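Local structure of putative secreted cellulose-binding protein (Streptomyces coelicolor, 4OY6) at residues V5-R10 against L179-D184; L114-K119 against L129-L134; F122-Q127 against R161-T166. The protein is a copper-dependent lytic polysaccharide monooxygenase of family AA10 that oxidises cellulose. All coordinates share one frame; numbering follows the deposited sequence.

Interaction 1. Residues V5-R10 against L179-D184; sequences VDPASR and LCSDVD. With ZN (zinc ion), chain G.
Arg10 takes hold of Asp182 side-on, with two nitrogens on two oxygens. Arg10 NE gives to Asp182 OD1 at 2.8 Å, and Arg10 NH2 makes a nearly straight bond to Asp182 OD2. Both oxygens use their syn lone pairs, and the two flat groups are only 14° from coplanar, which would resist twisting of the pair. Cys180 CB lies over one face of the guanidinium. At the other end of the residue, Arg10 N donates to Cys180 O over 2.9 Å. Further back, Ser181 OG donates to Pro7 O at 2.8 Å, while Pro7 CG packs on Val183 CG1. A water bridges Ala8 O and Asp182 O, donating to both.

Outside this shell, Arg10 NH1 is bonded to Leu83 O, Trp89 makes a cation-pi contact with the guanidinium, and Cys180 is disulfide-linked to Cys70. Val5 and Asp6 both face Lys101, a classic beta bulge ending strand 2-6, and Asp6 OD1 binds a zinc ion together with four waters. Ser9 OG bonds Ser3 OG and N-caps helix 10-18 through Tyr12 N. The turn, entered by a cis peptide at Pro7, thus leaves the three-stranded sheet, passes across strand 175-184 of the mixed sheet, and starts helix 10-18.

Interaction 2. Residues L114-K119 against L129-L134; sequences LVYVTK and LTWGEL
Lys119 NZ reaches Gly132 O at 2.8 Å, approaching nearly along the C=O axis. The aliphatic chain is extended beyond CG, and this carries the ammonium past the neighbouring carbonyl of Glu133 to the one before it: Lys119 CG lies 3.4 Å from Glu133 O, and Lys119 CE sits close to both Gly132 O and Leu134 O. The same residue is held by its backbone, because Lys119 N donates to Glu133 O over 2.9 Å in a bond of 164° at the hydrogen. Glu133 O is also approached by Thr118 CA in a CA-H...O contact of 3.3 Å. An alanine in place of Lys119 would probably leave Gly132 O without this donor and take away the methylenes that lie along the Glu133 carbonyl.

These bonds close the long loop between two successive antiparallel strands of the mixed sheet, 110-118 and 134-139. Thr118 and Leu134 form a non-hydrogen-bonded antiparallel pair at the point where the strands come together, and a short 3-10 turn at 131-133 leads into it. Leu134 splits its two methyls between neighbours: Leu134 CD1 packs against Tyr116 CB at 4.0 Å, crossing that side chain at about a right angle, while CD2 meets Thr118 CG2. Tyr116, with CG anti to the carbonyl carbon (chi1 -57°), which turns the ring toward Leu134 and Trp131, also takes part in a T-shaped pair. The six-membered ring of Trp131 turns its edge toward the Tyr116 face, with the centroids 6.0 Å apart and the planes at 87°. The indole is fixed from its far end by NE1, bonded to Val64 O. On the sheet side, Thr118 OG1 accepts from Val163 N of strand 161-170.

Interaction 3. Residues F122-Q127 against R161-T166; sequences FDPATQ and RHVVYT
Pro124 lays its ring against Arg161 and Val163, where an irregular loop covers the beginning of strand 161-170 in the mixed sheet. The loop is shaped by an Asx turn: Asp123 OD1 accepts from Ala125 N at 3.0 Å, from above the carboxylate plane, and OD2 takes the Thr126 hydroxyl in a similar out-of-plane approach. Asp123 O receives both Thr126 N and Gln127 N, and the Gln127 side chain returns the favour, OE1 accepting from Asp123 N in a nearly straight bond. These bonds probably fix the turn that presents the proline ring to the strand.

From CB round the ring, the carbons of Pro124 meet a changing set of neighbours. Pro124 CB touches Val163 CG2 at 3.6 Å, the closest approach between the two segments. Pro124 CG, at the tip, rests 3.7 Å from Val163 CG2, with Arg161 CG also close by. Pro124 CD closes the ring over the start of the strand, 3.9 Å from Arg161 CD and about as near to Arg161 O. Val163 presents CG2, which lies anti to its own carbonyl carbon, with CG1 anti to N (chi1 -171°).

The Arg161 methylenes run alongside the proline ring, antiparallel to it. Arg161 CD also comes near Ala125 N, and beyond it the chain bends at chi3 (-80°), taking the guanidinium past Ala125 CB to Trp89. Arg161 is therefore an apolar partner to the loop along its methylenes, while its tip is bonded to Trp89 O through NH1. His162 points away from the loop, and its ND1 is bonded to Thr118 O. A water sits between the backbones, 2.8 Å from Phe122 O and 3.0 Å from Arg161 O, near the plane of the Phe122 ring at its edge.

All three contacts reach the mixed sheet. Interaction 1 is the buried one, near the centre of the chain, and the other two are partly buried toward its periphery. The chemistry follows: a planar salt bridge, buried hydroxyl and water links in interaction 1; backbone-directed bonds with an aromatic pair in interaction 2; apolar packing and a shared water in interaction 3. Interaction 2 ties together the two ends of the loop between strands 110-118 and 134-139, and interaction 3 lays the part between them, 122-127, on the neighbouring strand. Strand 161-170 lies between the others: Tyr165 O takes Tyr116 N on one flank, and Val164 N gives to Ser181 O on the other.

Interaction 1. Residues V5-R10 against L179-D184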
ATOM      1  N   VAL A   5      -6.852  -2.265   4.140  1.00  7.55           N
ATOM      2  CA  VAL A   5      -7.366  -1.498   5.254  1.00  8.46           C
ATOM      3  C   VAL A   5      -6.713  -1.821   6.585  1.00  8.72           C
ATOM      4  O   VAL A   5      -6.734  -1.008   7.498  1.00  9.50           O
ATOM      5  CB  VAL A   5      -8.907  -1.592   5.355  1.00  9.38           C
ATOM      6  CG1 VAL A   5      -9.537  -1.018   4.084  1.00  9.66           C
ATOM      7  CG2 VAL A   5      -9.379  -3.015   5.596  1.00 10.28           C
ATOM      8  N   ASP A   6      -6.106  -3.003   6.682  1.00  8.32           N
ATOM      9  CA  ASP A   6      -5.385  -3.410   7.891  1.00  8.79           C
ATOM     10  C   ASP A   6      -4.288  -4.362   7.468  1.00  9.42           C
ATOM     11  O   ASP A   6      -4.577  -5.382   6.845  1.00 11.01           O
ATOM     12  CB  ASP A   6      -6.307  -4.148   8.896  1.00 11.14           C
ATOM     13  CG  ASP A   6      -7.385  -3.284   9.449  1.00 15.59           C
ATOM     14  OD1 ASP A   6      -7.096  -2.491  10.365  1.00 18.45           O
ATOM     15  OD2 ASP A   6      -8.548  -3.402   8.987  1.00 18.95           O
ATOM     16  N   PRO A   7      -3.005  -4.032   7.727  1.00  7.70           N
ATOM     17  CA  PRO A   7      -2.479  -2.758   8.207  1.00  7.67           C
ATOM     18  C   PRO A   7      -2.705  -1.698   7.132  1.00  7.26           C
ATOM     19  O   PRO A   7      -2.357  -1.924   5.974  1.00  7.41           O
ATOM     20  CB  PRO A   7      -0.991  -3.066   8.438  1.00  8.91           C
ATOM     21  CG  PRO A   7      -0.669  -4.134   7.456  1.00  8.87           C
ATOM     22  CD  PRO A   7      -1.927  -4.949   7.312  1.00  8.54           C
ATOM     23  N   ALA A   8      -3.280  -0.572   7.503  1.00  6.99           N
ATOM     24  CA  ALA A   8      -3.746   0.402   6.530  1.00  7.07           C
ATOM     25  C   ALA A   8      -2.676   0.783   5.527  1.00  6.55           C
ATOM     26  O   ALA A   8      -1.519   1.058   5.906  1.00  7.40           O
ATOM     27  CB  ALA A   8      -4.223   1.647   7.230  1.00  8.78           C
ATOM     28  N   SER A   9      -3.065   0.863   4.259  1.00  6.83           N
ATOM     29  CA  SER A   9      -2.193   1.407   3.225  1.00  6.40           C
ATOM     30  C   SER A   9      -1.921   2.891   3.479  1.00  6.64           C
ATOM     31  O   SER A   9      -2.553   3.529   4.313  1.00  7.02           O
ATOM     32  CB  SER A   9      -2.837   1.224   1.858  1.00  6.38           C
ATOM     33  OG  SER A   9      -4.031   1.997   1.776  1.00  7.56           O
ATOM     34  N   ARG A  10      -0.975   3.447   2.752  1.00  6.03           N
ATOM     35  CA  ARG A  10      -0.576   4.828   3.011  1.00  6.53           C
ATOM     36  C   ARG A  10      -1.753   5.795   2.873  1.00  6.32           C
ATOM     37  O   ARG A  10      -2.012   6.639   3.723  1.00  7.17           O
ATOM     38  CB  ARG A  10       0.592   5.259   2.127  1.00  6.72           C
ATOM     39  CG  ARG A  10       1.913   4.650   2.567  1.00  7.22           C
ATOM     40  CD  ARG A  10       3.113   5.146   1.784  1.00  6.86           C
ATOM     41  NE  ARG A  10       4.313   4.630   2.403  1.00  7.22           N
ATOM     42  CZ  ARG A  10       5.546   4.781   1.945  1.00  7.20           C
ATOM     43  NH1 ARG A  10       5.773   5.424   0.823  1.00  7.62           N
ATOM     44  NH2 ARG A  10       6.554   4.260   2.635  1.00  8.29           N
ATOM     45  N   LEU A 179      -0.442  -1.671  -3.222  1.00  6.90           N
ATOM     46  CA  LEU A 179      -0.737  -1.087  -1.903  1.00  6.95           C
ATOM     47  C   LEU A 179       0.471  -1.174  -0.957  1.00  6.59           C
ATOM     48  O   LEU A 179       0.851  -2.264  -0.496  1.00  7.46           O
ATOM     49  CB  LEU A 179      -1.911  -1.800  -1.246  1.00  8.54           C
ATOM     50  CG  LEU A 179      -3.285  -1.779  -1.887  1.00 12.42           C
ATOM     51  CD1 LEU A 179      -3.678  -0.522  -2.650  1.00 11.82           C
ATOM     52  CD2 LEU A 179      -3.552  -2.997  -2.706  1.00 12.70           C
ATOM     53  N   CYS A 180       1.056  -0.019  -0.651  1.00  7.13           N
ATOM     54  CA  CYS A 180       2.091   0.100   0.381  1.00  6.87           C
ATOM     55  C   CYS A 180       1.452   0.308   1.740  1.00  5.98           C
ATOM     56  O   CYS A 180       0.659   1.244   1.885  1.00  7.02           O
ATOM     57  CB  CYS A 180       3.000   1.297   0.136  1.00  8.62           C
ATOM     58  SG  CYS A 180       4.133   1.036  -1.224  1.00  8.97           S
ATOM     59  N   SER A 181       1.851  -0.495   2.731  1.00  6.25           N
ATOM     60  CA  SER A 181       1.445  -0.298   4.130  1.00  6.42           C
ATOM     61  C   SER A 181       2.675  -0.218   5.004  1.00  6.52           C
ATOM     62  O   SER A 181       3.473  -1.164   5.037  1.00  7.34           O
ATOM     63  CB  SER A 181       0.605  -1.467   4.620  1.00  6.89           C
ATOM     64  OG  SER A 181      -0.589  -1.622   3.867  1.00  7.00           O
ATOM     65  N   ASP A 182       2.844   0.901   5.705  1.00  6.58           N
ATOM     66  CA  ASP A 182       3.955   1.038   6.632  1.00  6.42           C
ATOM     67  C   ASP A 182       3.630   0.302   7.916  1.00  6.54           C
ATOM     68  O   ASP A 182       2.584   0.502   8.518  1.00  7.17           O
ATOM     69  CB  ASP A 182       4.235   2.507   6.892  1.00  7.03           C
ATOM     70  CG  ASP A 182       4.610   3.229   5.628  1.00  6.61           C
ATOM     71  OD1 ASP A 182       3.732   3.933   5.061  1.00  7.56           O
ATOM     72  OD2 ASP A 182       5.762   3.054   5.159  1.00  7.96           O
ATOM     73  N   VAL A 183       4.563  -0.537   8.341  1.00  6.58           N
ATOM     74  CA  VAL A 183       4.380  -1.371   9.529  1.00  7.01           C
ATOM     75  C   VAL A 183       5.600  -1.323  10.449  1.00  6.88           C
ATOM     76  O   VAL A 183       6.700  -0.975  10.022  1.00  7.65           O
ATOM     77  CB  VAL A 183       4.058  -2.848   9.167  1.00  7.53           C
ATOM     78  CG1 VAL A 183       2.808  -2.941   8.311  1.00  8.19           C
ATOM     79  CG2 VAL A 183       5.243  -3.557   8.513  1.00  7.92           C
ATOM     80  N   ASP A 184       5.369  -1.683  11.701  1.00  7.46           N
ATOM     81  CA  ASP A 184       6.415  -1.730  12.698  1.00  7.39           C
ATOM     82  C   ASP A 184       6.333  -3.095  13.355  1.00  7.41           C
ATOM     83  O   ASP A 184       5.355  -3.408  14.031  1.00  7.83           O
ATOM     84  CB  ASP A 184       6.216  -0.619  13.720  1.00  8.11           C
ATOM     85  CG  ASP A 184       7.423  -0.380  14.599  1.00  8.71           C
ATOM     86  OD1 ASP A 184       8.296  -1.269  14.699  1.00  9.74           O
ATOM     87  OD2 ASP A 184       7.533   0.719  15.208  1.00 10.41           O
TER
HETATM   88 ZN    ZN G 306      -8.308  -0.843  11.115  0.50 16.03          ZN
HETATM   89  O   HOH W   1      -7.366   0.388   9.611  1.00 22.97           O
HETATM   90  O   HOH W   2     -10.068  -1.412   9.968  1.00 32.31           O
HETATM   91  O   HOH W   3       0.677   2.677   5.500  1.00  7.53           O
HETATM   92  O   HOH W   4      -0.127   0.576   8.188  1.00 14.59           O
HETATM   93  O   HOH W   5      -9.052   0.933  11.220  1.00 35.96           O
HETATM   94  O   HOH W   6      -7.129  -0.361  12.503  1.00 33.39           O

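Interaction 2. Residues L114-K119 against L129-L134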
ATOM      1  N   LEU A 114       0.127 -11.010  -4.340  1.00  8.09           N
ATOM      2  CA  LEU A 114       1.558 -11.097  -4.007  1.00  8.91           C
ATOM      3  C   LEU A 114       1.784 -10.162  -2.835  1.00  8.74           C
ATOM      4  O   LEU A 114       1.324  -9.023  -2.844  1.00 11.76           O
ATOM      5  CB  LEU A 114       2.439 -10.669  -5.176  1.00 11.54           C
ATOM      6  CG  LEU A 114       2.154 -11.324  -6.510  1.00 14.05           C
ATOM      7  CD1 LEU A 114       3.037 -10.699  -7.587  1.00 16.50           C
ATOM      8  CD2 LEU A 114       2.281 -12.833  -6.468  1.00 18.22           C
ATOM      9  N   VAL A 115       2.522 -10.627  -1.831  1.00  8.14           N
ATOM     10  CA  VAL A 115       2.839  -9.771  -0.702  1.00  7.81           C
ATOM     11  C   VAL A 115       4.353  -9.796  -0.512  1.00  7.12           C
ATOM     12  O   VAL A 115       4.966 -10.854  -0.452  1.00  7.73           O
ATOM     13  CB  VAL A 115       2.149 -10.231   0.603  1.00  8.48           C
ATOM     14  CG1 VAL A 115       2.412  -9.227   1.707  1.00  9.20           C
ATOM     15  CG2 VAL A 115       0.657 -10.439   0.400  1.00 10.39           C
ATOM     16  N   TYR A 116       4.916  -8.597  -0.431  1.00  7.89           N
ATOM     17  CA  TYR A 116       6.322  -8.380  -0.183  1.00  7.64           C
ATOM     18  C   TYR A 116       6.500  -7.566   1.089  1.00  7.52           C
ATOM     19  O   TYR A 116       5.605  -6.859   1.518  1.00  8.13           O
ATOM     20  CB  TYR A 116       6.989  -7.599  -1.324  1.00  8.34           C
ATOM     21  CG  TYR A 116       6.860  -8.213  -2.689  1.00  9.50           C
ATOM     22  CD1 TYR A 116       5.716  -7.994  -3.464  1.00 10.65           C
ATOM     23  CD2 TYR A 116       7.846  -9.039  -3.210  1.00 10.76           C
ATOM     24  CE1 TYR A 116       5.586  -8.549  -4.711  1.00 14.17           C
ATOM     25  CE2 TYR A 116       7.720  -9.610  -4.471  1.00 12.84           C
ATOM     26  CZ  TYR A 116       6.589  -9.348  -5.215  1.00 14.80           C
ATOM     27  OH  TYR A 116       6.461  -9.911  -6.445  1.00 19.66           O
ATOM     28  N   VAL A 117       7.691  -7.639   1.658  1.00  8.12           N
ATOM     29  CA  VAL A 117       8.081  -6.730   2.739  0.50  8.23           C
ATOM     30  C   VAL A 117       9.483  -6.218   2.440  1.00  9.06           C
ATOM     31  O   VAL A 117      10.314  -6.927   1.864  1.00 10.84           O
ATOM     32  CB  VAL A 117       8.014  -7.392   4.151  0.50  8.77           C
ATOM     33  CG1 VAL A 117       8.398  -6.397   5.234  0.50  8.49           C
ATOM     34  CG2 VAL A 117       6.622  -7.945   4.461  0.50  8.54           C
ATOM     35  N   THR A 118       9.771  -4.994   2.834  1.00  8.42           N
ATOM     36  CA  THR A 118      11.129  -4.467   2.698  1.00  8.98           C
ATOM     37  C   THR A 118      12.099  -5.307   3.531  1.00  9.25           C
ATOM     38  O   THR A 118      11.787  -5.768   4.638  1.00 10.30           O
ATOM     39  CB  THR A 118      11.205  -2.985   3.086  1.00  9.38           C
ATOM     40  OG1 THR A 118      10.647  -2.804   4.386  1.00  9.57           O
ATOM     41  CG2 THR A 118      10.460  -2.137   2.077  1.00  9.98           C
ATOM     42  N   LYS A 119      13.288  -5.483   2.965  1.00 10.49           N
ATOM     43  CA  LYS A 119      14.329  -6.254   3.616  1.00 12.07           C
ATOM     44  C   LYS A 119      14.806  -5.584   4.905  1.00 11.20           C
ATOM     45  O   LYS A 119      14.833  -4.360   5.037  1.00 11.87           O
ATOM     46  CB  LYS A 119      15.550  -6.396   2.680  1.00 13.92           C
ATOM     47  CG  LYS A 119      15.271  -7.174   1.403  1.00 17.18           C
ATOM     48  CD  LYS A 119      16.466  -7.204   0.465  1.00 21.58           C
ATOM     49  CE  LYS A 119      16.095  -7.904  -0.832  1.00 24.26           C
ATOM     50  NZ  LYS A 119      17.258  -7.980  -1.750  1.00 31.01           N
ATOM     51  N   LEU A 129      11.671   3.296  -2.002  1.00  9.86           N
ATOM     52  CA  LEU A 129      11.380   1.893  -2.262  1.00 10.16           C
ATOM     53  C   LEU A 129      11.782   1.505  -3.689  1.00 11.60           C
ATOM     54  O   LEU A 129      11.502   2.222  -4.647  1.00 12.96           O
ATOM     55  CB  LEU A 129       9.905   1.602  -2.089  1.00 14.02           C
ATOM     56  CG  LEU A 129       9.440   1.018  -0.786  1.00 21.93           C
ATOM     57  CD1 LEU A 129       9.350   2.185   0.181  1.00 26.85           C
ATOM     58  CD2 LEU A 129       8.095   0.314  -1.024  1.00 20.28           C
ATOM     59  N   THR A 130      12.419   0.345  -3.790  1.00 11.48           N
ATOM     60  CA  THR A 130      12.803  -0.260  -5.063  1.00 12.21           C
ATOM     61  C   THR A 130      12.420  -1.734  -5.000  1.00 11.17           C
ATOM     62  O   THR A 130      12.288  -2.306  -3.924  1.00 11.74           O
ATOM     63  CB  THR A 130      14.309  -0.149  -5.338  1.00 14.19           C
ATOM     64  OG1 THR A 130      14.999  -1.011  -4.430  1.00 17.28           O
ATOM     65  CG2 THR A 130      14.778   1.313  -5.204  1.00 15.36           C
ATOM     66  N   TRP A 131      12.293  -2.348  -6.167  1.00 11.69           N
ATOM     67  CA  TRP A 131      11.992  -3.771  -6.228  1.00 11.79           C
ATOM     68  C   TRP A 131      13.107  -4.603  -5.584  1.00 12.13           C
ATOM     69  O   TRP A 131      12.844  -5.629  -4.956  1.00 13.49           O
ATOM     70  CB  TRP A 131      11.763  -4.205  -7.664  1.00 12.82           C
ATOM     71  CG  TRP A 131      10.466  -3.713  -8.238  1.00 11.56           C
ATOM     72  CD1 TRP A 131      10.274  -2.616  -9.044  1.00 12.96           C
ATOM     73  CD2 TRP A 131       9.171  -4.298  -8.057  1.00 11.11           C
ATOM     74  NE1 TRP A 131       8.958  -2.500  -9.382  1.00 12.94           N
ATOM     75  CE2 TRP A 131       8.255  -3.518  -8.792  1.00 11.33           C
ATOM     76  CE3 TRP A 131       8.698  -5.414  -7.374  1.00 12.76           C
ATOM     77  CZ2 TRP A 131       6.895  -3.837  -8.863  1.00 12.64           C
ATOM     78  CZ3 TRP A 131       7.332  -5.715  -7.431  1.00 13.42           C
ATOM     79  CH2 TRP A 131       6.461  -4.935  -8.175  1.00 12.89           C
ATOM     80  N   GLY A 132      14.339  -4.148  -5.731  1.00 12.73           N
ATOM     81  CA  GLY A 132      15.477  -4.869  -5.185  1.00 14.48           C
ATOM     82  C   GLY A 132      15.553  -4.882  -3.673  1.00 13.81           C
ATOM     83  O   GLY A 132      16.255  -5.712  -3.097  1.00 17.29           O
ATOM     84  N   GLU A 133      14.811  -3.986  -3.025  1.00 12.64           N
ATOM     85  CA  GLU A 133      14.757  -3.913  -1.566  1.00 13.03           C
ATOM     86  C   GLU A 133      13.587  -4.656  -0.985  1.00 10.80           C
ATOM     87  O   GLU A 133      13.366  -4.571   0.218  1.00 13.22           O
ATOM     88  CB  GLU A 133      14.696  -2.449  -1.110  1.00 15.30           C
ATOM     89  CG  GLU A 133      15.932  -1.639  -1.456  1.00 20.02           C
ATOM     90  CD  GLU A 133      17.109  -1.907  -0.557  1.00 23.36           C
ATOM     91  OE1 GLU A 133      17.070  -2.868   0.250  1.00 23.67           O
ATOM     92  OE2 GLU A 133      18.073  -1.110  -0.649  1.00 30.38           O
ATOM     93  N   LEU A 134      12.838  -5.379  -1.828  1.00 11.05           N
ATOM     94  CA  LEU A 134      11.730  -6.205  -1.376  1.00 10.82           C
ATOM     95  C   LEU A 134      12.093  -7.670  -1.304  1.00 11.03           C
ATOM     96  O   LEU A 134      12.890  -8.169  -2.120  1.00 15.01           O
ATOM     97  CB  LEU A 134      10.534  -6.060  -2.308  1.00 11.69           C
ATOM     98  CG  LEU A 134       9.859  -4.704  -2.393  1.00 13.11           C
ATOM     99  CD1 LEU A 134       8.755  -4.726  -3.443  1.00 15.01           C
ATOM    100  CD2 LEU A 134       9.314  -4.264  -1.055  1.00 13.95           C
TER

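Interaction 3. Residues F122-Q127 against R161-T166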
ATOM      1  N   PHE A 122      16.891  -2.048   5.202  1.00 12.15           N
ATOM      2  CA  PHE A 122      16.304  -0.968   4.430  1.00 11.79           C
ATOM      3  C   PHE A 122      15.545  -0.032   5.358  1.00 10.87           C
ATOM      4  O   PHE A 122      14.768  -0.488   6.185  1.00 11.79           O
ATOM      5  CB  PHE A 122      15.357  -1.543   3.380  1.00 11.66           C
ATOM      6  CG  PHE A 122      14.642  -0.487   2.570  1.00 11.21           C
ATOM      7  CD1 PHE A 122      15.268   0.106   1.482  1.00 12.75           C
ATOM      8  CD2 PHE A 122      13.356  -0.081   2.910  1.00 10.84           C
ATOM      9  CE1 PHE A 122      14.608   1.060   0.729  1.00 13.73           C
ATOM     10  CE2 PHE A 122      12.700   0.882   2.167  1.00 10.73           C
ATOM     11  CZ  PHE A 122      13.328   1.459   1.091  1.00 11.65           C
ATOM     12  N   ASP A 123      15.768   1.271   5.203  1.00 11.30           N
ATOM     13  CA  ASP A 123      15.127   2.284   6.039  1.00 10.93           C
ATOM     14  C   ASP A 123      14.112   3.074   5.213  1.00  9.96           C
ATOM     15  O   ASP A 123      14.482   4.004   4.500  1.00 10.48           O
ATOM     16  CB  ASP A 123      16.163   3.237   6.593  1.00 12.21           C
ATOM     17  CG  ASP A 123      15.544   4.337   7.432  1.00 14.77           C
ATOM     18  OD1 ASP A 123      14.334   4.235   7.769  1.00 13.78           O
ATOM     19  OD2 ASP A 123      16.279   5.303   7.744  1.00 20.06           O
ATOM     20  N   PRO A 124      12.817   2.749   5.329  1.00  8.91           N
ATOM     21  CA  PRO A 124      11.812   3.503   4.570  1.00  9.09           C
ATOM     22  C   PRO A 124      11.709   4.977   4.882  1.00  9.90           C
ATOM     23  O   PRO A 124      11.166   5.742   4.106  1.00 10.77           O
ATOM     24  CB  PRO A 124      10.492   2.772   4.899  1.00 10.22           C
ATOM     25  CG  PRO A 124      10.902   1.428   5.423  1.00  9.30           C
ATOM     26  CD  PRO A 124      12.198   1.702   6.148  1.00  9.39           C
ATOM     27  N   ALA A 125      12.216   5.389   6.035  1.00  9.80           N
ATOM     28  CA  ALA A 125      12.125   6.798   6.388  1.00 10.78           C
ATOM     29  C   ALA A 125      13.165   7.629   5.661  1.00 10.63           C
ATOM     30  O   ALA A 125      13.031   8.845   5.630  1.00 12.68           O
ATOM     31  CB  ALA A 125      12.272   6.974   7.891  1.00 11.54           C
ATOM     32  N   THR A 126      14.208   6.994   5.102  1.00 11.03           N
ATOM     33  CA  THR A 126      15.260   7.731   4.402  1.00 11.19           C
ATOM     34  C   THR A 126      15.623   7.220   3.007  1.00 11.72           C
ATOM     35  O   THR A 126      16.416   7.862   2.312  1.00 14.34           O
ATOM     36  CB  THR A 126      16.568   7.791   5.232  1.00 13.10           C
ATOM     37  OG1 THR A 126      17.064   6.460   5.437  1.00 14.20           O
ATOM     38  CG2 THR A 126      16.349   8.494   6.562  1.00 13.55           C
ATOM     39  N   GLN A 127      15.039   6.099   2.579  1.00 10.98           N
ATOM     40  CA  GLN A 127      15.359   5.493   1.294  1.00 11.47           C
ATOM     41  C   GLN A 127      14.103   5.252   0.467  1.00 11.16           C
ATOM     42  O   GLN A 127      13.070   4.826   1.001  1.00 10.77           O
ATOM     43  CB  GLN A 127      16.029   4.146   1.515  1.00 11.55           C
ATOM     44  CG  GLN A 127      17.332   4.217   2.293  1.00 13.58           C
ATOM     45  CD  GLN A 127      17.969   2.853   2.411  1.00 14.47           C
ATOM     46  OE1 GLN A 127      17.774   2.153   3.388  1.00 16.40           O
ATOM     47  NE2 GLN A 127      18.684   2.438   1.368  1.00 20.87           N
ATOM     48  N   ARG A 161      10.828  -0.862  11.574  1.00  8.02           N
ATOM     49  CA  ARG A 161      10.065  -0.229  10.507  1.00  7.79           C
ATOM     50  C   ARG A 161      10.284  -0.920   9.156  1.00  7.39           C
ATOM     51  O   ARG A 161      11.410  -1.048   8.677  1.00  8.84           O
ATOM     52  CB  ARG A 161      10.472   1.235  10.399  1.00  8.09           C
ATOM     53  CG  ARG A 161       9.820   1.960   9.226  1.00  8.20           C
ATOM     54  CD  ARG A 161      10.287   3.388   9.073  1.00  9.11           C
ATOM     55  NE  ARG A 161       9.644   4.321   9.979  1.00  8.82           N
ATOM     56  CZ  ARG A 161       8.486   4.909   9.736  1.00  8.71           C
ATOM     57  NH1 ARG A 161       7.808   4.648   8.628  1.00  8.37           N
ATOM     58  NH2 ARG A 161       8.019   5.794  10.618  1.00  9.76           N
ATOM     59  N   HIS A 162       9.166  -1.288   8.533  1.00  7.15           N
ATOM     60  CA  HIS A 162       9.153  -1.865   7.187  1.00  7.13           C
ATOM     61  C   HIS A 162       8.002  -1.305   6.367  1.00  6.66           C
ATOM     62  O   HIS A 162       7.130  -0.616   6.893  1.00  7.24           O
ATOM     63  CB  HIS A 162       9.027  -3.410   7.228  1.00  7.42           C
ATOM     64  CG  HIS A 162      10.232  -4.098   7.791  1.00  7.35           C
ATOM     65  ND1 HIS A 162      11.117  -4.799   7.005  1.00  8.35           N
ATOM     66  CD2 HIS A 162      10.719  -4.149   9.048  1.00  7.87           C
ATOM     67  CE1 HIS A 162      12.107  -5.242   7.765  1.00  9.29           C
ATOM     68  NE2 HIS A 162      11.884  -4.857   9.010  1.00  8.57           N
ATOM     69  N   VAL A 163       8.010  -1.618   5.082  1.00  6.76           N
ATOM     70  CA  VAL A 163       6.838  -1.429   4.227  1.00  6.79           C
ATOM     71  C   VAL A 163       6.420  -2.795   3.719  1.00  6.71           C
ATOM     72  O   VAL A 163       7.266  -3.577   3.245  1.00  7.49           O
ATOM     73  CB  VAL A 163       7.115  -0.486   3.028  1.00  7.24           C
ATOM     74  CG1 VAL A 163       5.822  -0.144   2.300  1.00  9.14           C
ATOM     75  CG2 VAL A 163       7.818   0.777   3.463  1.00  9.34           C
ATOM     76  N   VAL A 164       5.123  -3.070   3.825  1.00  6.26           N
ATOM     77  CA  VAL A 164       4.486  -4.215   3.196  1.00  6.84           C
ATOM     78  C   VAL A 164       3.958  -3.724   1.844  1.00  6.15           C
ATOM     79  O   VAL A 164       3.354  -2.660   1.760  1.00  7.25           O
ATOM     80  CB  VAL A 164       3.347  -4.781   4.047  1.00  7.52           C
ATOM     81  CG1 VAL A 164       2.634  -5.908   3.332  1.00  7.69           C
ATOM     82  CG2 VAL A 164       3.839  -5.221   5.406  1.00  9.75           C
ATOM     83  N   TYR A 165       4.228  -4.489   0.788  1.00  6.83           N
ATOM     84  CA  TYR A 165       3.738  -4.164  -0.543  1.00  6.76           C
ATOM     85  C   TYR A 165       2.836  -5.303  -0.993  1.00  6.54           C
ATOM     86  O   TYR A 165       3.297  -6.418  -1.196  1.00  7.55           O
ATOM     87  CB  TYR A 165       4.885  -3.973  -1.513  1.00  7.29           C
ATOM     88  CG  TYR A 165       4.556  -3.295  -2.826  1.00  7.24           C
ATOM     89  CD1 TYR A 165       3.877  -2.085  -2.861  1.00  7.34           C
ATOM     90  CD2 TYR A 165       5.019  -3.789  -4.054  1.00  7.42           C
ATOM     91  CE1 TYR A 165       3.676  -1.394  -4.049  1.00  7.71           C
ATOM     92  CE2 TYR A 165       4.823  -3.112  -5.235  1.00  7.82           C
ATOM     93  CZ  TYR A 165       4.154  -1.902  -5.222  1.00  7.48           C
ATOM     94  OH  TYR A 165       4.025  -1.228  -6.415  1.00  8.57           O
ATOM     95  N   THR A 166       1.550  -4.995  -1.117  1.00  6.20           N
ATOM     96  CA  THR A 166       0.553  -5.954  -1.509  1.00  6.78           C
ATOM     97  C   THR A 166       0.082  -5.642  -2.920  1.00  6.45           C
ATOM     98  O   THR A 166      -0.306  -4.517  -3.220  1.00  7.61           O
ATOM     99  CB  THR A 166      -0.663  -5.906  -0.553  1.00  7.28           C
ATOM    100  OG1 THR A 166      -0.254  -6.215   0.776  1.00  7.88           O
ATOM    101  CG2 THR A 166      -1.741  -6.866  -0.983  1.00  8.01           C
TER
HETATM  102  O   HOH W   7      12.544  -2.151   6.177  1.00 14.62           O